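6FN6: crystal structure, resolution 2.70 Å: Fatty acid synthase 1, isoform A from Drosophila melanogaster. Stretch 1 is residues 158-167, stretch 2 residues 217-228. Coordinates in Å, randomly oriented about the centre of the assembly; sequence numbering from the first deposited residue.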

# COMPACT_ATOMS: atom_id res chain seq x y z
N VAL A 158 -27.80 -16.27 -19.00
CA VAL A 158 -26.49 -16.09 -18.36
C VAL A 158 -26.32 -14.68 -17.81
O VAL A 158 -25.28 -14.35 -17.24
N ALA A 159 -27.35 -13.84 -17.96
CA ALA A 159 -27.30 -12.47 -17.47
C ALA A 159 -26.12 -11.70 -18.08
O ALA A 159 -25.35 -11.06 -17.38
N SER A 160 -25.99 -11.79 -19.40
CA SER A 160 -25.01 -11.01 -20.13
C SER A 160 -25.68 -9.75 -20.68
O SER A 160 -25.05 -8.71 -20.82
N THR A 161 -26.96 -9.88 -20.99
CA THR A 161 -27.77 -8.74 -21.41
C THR A 161 -29.14 -8.82 -20.74
O THR A 161 -29.56 -9.89 -20.29
N GLY A 162 -29.83 -7.69 -20.66
CA GLY A 162 -31.14 -7.64 -20.05
C GLY A 162 -31.74 -6.25 -20.11
O GLY A 162 -31.26 -5.39 -20.85
N LYS A 163 -32.79 -6.03 -19.33
CA LYS A 163 -33.46 -4.74 -19.31
C LYS A 163 -33.88 -4.33 -17.89
O LYS A 163 -34.28 -5.18 -17.08
N LEU A 164 -33.78 -3.04 -17.60
CA LEU A 164 -34.14 -2.49 -16.30
C LEU A 164 -35.17 -1.38 -16.48
O LEU A 164 -35.03 -0.54 -17.37
N GLN A 165 -36.20 -1.37 -15.65
CA GLN A 165 -37.24 -0.35 -15.76
C GLN A 165 -36.77 0.96 -15.13
O GLN A 165 -35.79 0.98 -14.38
N TRP A 166 -37.46 2.05 -15.47
CA TRP A 166 -37.13 3.36 -14.94
C TRP A 166 -38.36 4.00 -14.31
O TRP A 166 -39.36 4.24 -14.99
N VAL A 167 -38.28 4.28 -13.01
CA VAL A 167 -39.40 4.89 -12.29
C VAL A 167 -38.96 6.19 -11.64
O VAL A 167 -39.40 6.52 -10.54
N GLU A 217 -43.36 2.53 -21.61
CA GLU A 217 -42.23 1.73 -22.09
C GLU A 217 -41.11 1.70 -21.05
O GLU A 217 -40.49 0.66 -20.82
N GLN A 218 -40.87 2.85 -20.42
CA GLN A 218 -39.85 2.96 -19.39
C GLN A 218 -40.10 1.95 -18.27
O GLN A 218 -39.17 1.49 -17.61
N VAL A 219 -41.37 1.62 -18.06
CA VAL A 219 -41.76 0.73 -16.97
C VAL A 219 -41.95 -0.70 -17.47
O VAL A 219 -41.47 -1.65 -16.84
N GLU A 220 -42.64 -0.86 -18.59
CA GLU A 220 -42.99 -2.19 -19.09
C GLU A 220 -41.84 -2.85 -19.86
O GLU A 220 -41.71 -4.07 -19.85
N THR A 221 -41.02 -2.03 -20.52
CA THR A 221 -39.95 -2.55 -21.37
C THR A 221 -38.58 -2.31 -20.75
O THR A 221 -37.74 -3.21 -20.72
N GLY A 222 -38.33 -1.08 -20.30
CA GLY A 222 -37.12 -0.76 -19.58
C GLY A 222 -35.91 -0.41 -20.43
O GLY A 222 -36.00 -0.33 -21.66
N LEU A 223 -34.78 -0.20 -19.77
CA LEU A 223 -33.53 0.18 -20.42
C LEU A 223 -32.57 -1.00 -20.52
O LEU A 223 -32.52 -1.83 -19.61
N PRO A 224 -31.79 -1.08 -21.61
CA PRO A 224 -30.83 -2.19 -21.72
C PRO A 224 -29.72 -2.16 -20.66
O PRO A 224 -29.19 -1.09 -20.36
N VAL A 225 -29.39 -3.32 -20.12
CA VAL A 225 -28.26 -3.45 -19.20
C VAL A 225 -27.29 -4.49 -19.77
O VAL A 225 -27.72 -5.51 -20.30
N GLN A 226 -26.00 -4.22 -19.64
CA GLN A 226 -24.97 -5.08 -20.20
C GLN A 226 -23.96 -5.51 -19.13
O GLN A 226 -23.63 -4.74 -18.24
N TRP A 227 -23.49 -6.75 -19.24
CA TRP A 227 -22.45 -7.26 -18.36
C TRP A 227 -21.31 -7.84 -19.17
O TRP A 227 -21.45 -8.90 -19.79
N TYR A 228 -20.18 -7.14 -19.17
CA TYR A 228 -18.97 -7.58 -19.87
C TYR A 228 -18.01 -8.23 -18.87
O TYR A 228 -17.34 -7.54 -18.11

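Strands 161-164 and 223-228 pair in antiparallel fashion, and the 847 Å² buried between the two stretches centres on three residues: Trp166, Val225 and Leu164. The backbone ladder sets the faces on which Leu164 and Val225 lie; Trp166 follows in the loop beyond the strand. Reciprocal hydrogen bonds link Gly162 with Val225 (Val225 N to Gly162 O, 2.9 Å; the return bond, Gly162 N to Val225 O at 3.1 Å, is weak) and Leu164 with Leu223, where Leu223 N lies only 2.4 Å from Leu164 O, a very short contact.

Leu164, Leu223 and Val225 share one face of the sheet. Leu164, with chi1 m and chi2 t, carries its CD1 diagonally across the ladder to within 3.6 Å of Val225 CB. Val225 adopts the p rotamer, which places CG1 3.8 Å from Lys163 N, over the backbone of the neighbouring strand. Its direct partner, Gly162, has no side chain on this face; a CB there would be a tight 3.5 Å from Val225 CG1.

Beyond the strand, Trp166 directs its CA-to-CB bond toward stretch 2. Its backbone is tied to the helix by Trp166 N to Gln218 O, 2.8 Å. With chi1 t and chi2 at -106°, the indole presents its edge to Gln218, whose OE1 lies near the ring plane and 3.6 Å from Trp166 CD1. Gln218 NE2 is engaged elsewhere in the structure. At the base of the tryptophan side chain, Trp166 CB meets Leu223 CD1 at 4.2 Å; Leu223 (m, t) thus extends the apolar contact past the end of the strand pairing. Val219, in the t rotamer, brings CG2 to 3.9 Å from Trp166 O.

The opposite face carries Thr161, Lys163, Pro224 and Gln226 and is more polar. Lys163 (chi1 m) lays its aliphatic portion along stretch 2, with CD 3.3 Å from Thr221 O and CE 4.1 Å from Pro224 CG, so its contact here is made by methylenes. Gln226, folded back by chi1 and chi2 both m, donates a weak hydrogen bond from NE2 to Thr161 OG1 at 3.3 Å; its OE1 is satisfied elsewhere.

Gly222 marks the exit from the helix with positive phi. A CB there would clash with Leu164 O at 2.6 Å, so the absence of a side chain lets the chains approach closely. At the other end, Trp227 N donates to Ser160 O at 3.0 Å, while the Trp227 side chain (chi1 t) brings CD1 to 3.6 Å from Ala159 O.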

# COMPACT_ATOMS: atom_id res chain seq x y z
CB VAL A 158 -25.34 -16.41 -19.34
CG1 VAL A 158 -25.36 -17.88 -19.72
CG2 VAL A 158 -25.42 -15.51 -20.58
CB ALA A 159 -27.21 -12.45 -15.95
CB SER A 160 -24.39 -11.83 -21.27
OG SER A 160 -25.36 -12.16 -22.24
CB THR A 161 -27.93 -8.70 -22.94
OG1 THR A 161 -28.63 -7.50 -23.32
CG2 THR A 161 -28.71 -9.90 -23.45
CB LYS A 163 -34.68 -4.75 -20.23
CG LYS A 163 -34.31 -4.88 -21.71
CD LYS A 163 -35.05 -3.87 -22.57
CE LYS A 163 -34.31 -3.60 -23.87
NZ LYS A 163 -34.03 -4.85 -24.62
CB LEU A 164 -32.91 -1.96 -15.58
CG LEU A 164 -31.63 -2.81 -15.68
CD1 LEU A 164 -30.44 -2.07 -15.11
CD2 LEU A 164 -31.83 -4.14 -14.98
CB GLN A 165 -38.54 -0.82 -15.09
CG GLN A 165 -38.42 -1.11 -13.61
CD GLN A 165 -39.72 -1.66 -13.02
OE1 GLN A 165 -40.44 -2.39 -13.69
NE2 GLN A 165 -40.01 -1.29 -11.78
CB TRP A 166 -36.57 4.27 -16.03
CG TRP A 166 -36.34 5.67 -15.56
CD1 TRP A 166 -37.09 6.77 -15.86
CD2 TRP A 166 -35.29 6.12 -14.70
NE1 TRP A 166 -36.57 7.88 -15.24
CE2 TRP A 166 -35.47 7.51 -14.52
CE3 TRP A 166 -34.22 5.49 -14.06
CZ2 TRP A 166 -34.61 8.27 -13.73
CZ3 TRP A 166 -33.38 6.25 -13.27
CH2 TRP A 166 -33.57 7.62 -13.11
CB VAL A 167 -39.97 3.91 -11.24
CG1 VAL A 167 -40.57 2.70 -11.92
CG2 VAL A 167 -38.90 3.49 -10.24
CB GLU A 217 -41.71 2.27 -23.42
CG GLU A 217 -42.65 2.02 -24.59
CD GLU A 217 -42.11 2.56 -25.91
OE1 GLU A 217 -41.52 3.66 -25.91
OE2 GLU A 217 -42.27 1.87 -26.94
CB GLN A 218 -39.82 4.38 -18.82
CG GLN A 218 -39.30 5.43 -19.79
CD GLN A 218 -39.47 6.84 -19.26
OE1 GLN A 218 -39.90 7.04 -18.12
NE2 GLN A 218 -39.15 7.83 -20.09
CB VAL A 219 -43.06 1.24 -16.30
CG1 VAL A 219 -43.47 0.32 -15.15
CG2 VAL A 219 -42.88 2.66 -15.79
CB GLU A 220 -44.23 -2.11 -19.98
CG GLU A 220 -45.44 -1.43 -19.34
CD GLU A 220 -46.02 -2.21 -18.18
OE1 GLU A 220 -45.58 -3.35 -17.95
OE2 GLU A 220 -46.91 -1.67 -17.49
CB THR A 221 -40.00 -1.93 -22.77
OG1 THR A 221 -41.21 -2.33 -23.43
CG2 THR A 221 -38.80 -2.37 -23.61
CB LEU A 223 -32.86 1.33 -19.66
CG LEU A 223 -33.62 2.66 -19.57
CD1 LEU A 223 -33.13 3.45 -18.36
CD2 LEU A 223 -33.45 3.47 -20.84
CB PRO A 224 -30.22 -1.98 -23.12
CG PRO A 224 -31.13 -1.07 -23.84
CD PRO A 224 -31.76 -0.21 -22.79
CB VAL A 225 -28.72 -3.82 -17.77
CG1 VAL A 225 -29.45 -5.15 -17.76
CG2 VAL A 225 -27.53 -3.85 -16.82
CB GLN A 226 -24.24 -4.38 -21.34
CG GLN A 226 -25.15 -3.85 -22.43
CD GLN A 226 -25.78 -4.95 -23.25
OE1 GLN A 226 -25.23 -6.05 -23.36
NE2 GLN A 226 -26.94 -4.67 -23.84
CB TRP A 227 -23.02 -8.31 -17.41
CG TRP A 227 -21.97 -9.17 -16.75
CD1 TRP A 227 -21.85 -10.52 -16.84
CD2 TRP A 227 -20.88 -8.72 -15.93
NE1 TRP A 227 -20.77 -10.95 -16.11
CE2 TRP A 227 -20.16 -9.87 -15.54
CE3 TRP A 227 -20.46 -7.47 -15.48
CZ2 TRP A 227 -19.03 -9.79 -14.73
CZ3 TRP A 227 -19.34 -7.40 -14.66
CH2 TRP A 227 -18.63 -8.55 -14.30
CB TYR A 228 -18.30 -6.41 -20.58
CG TYR A 228 -19.24 -5.60 -21.44
CD1 TYR A 228 -19.97 -4.55 -20.91
CD2 TYR A 228 -19.40 -5.89 -22.79
CE1 TYR A 228 -20.83 -3.80 -21.69
CE2 TYR A 228 -20.26 -5.15 -23.58
CZ TYR A 228 -20.97 -4.11 -23.03
OH TYR A 228 -21.83 -3.37 -23.81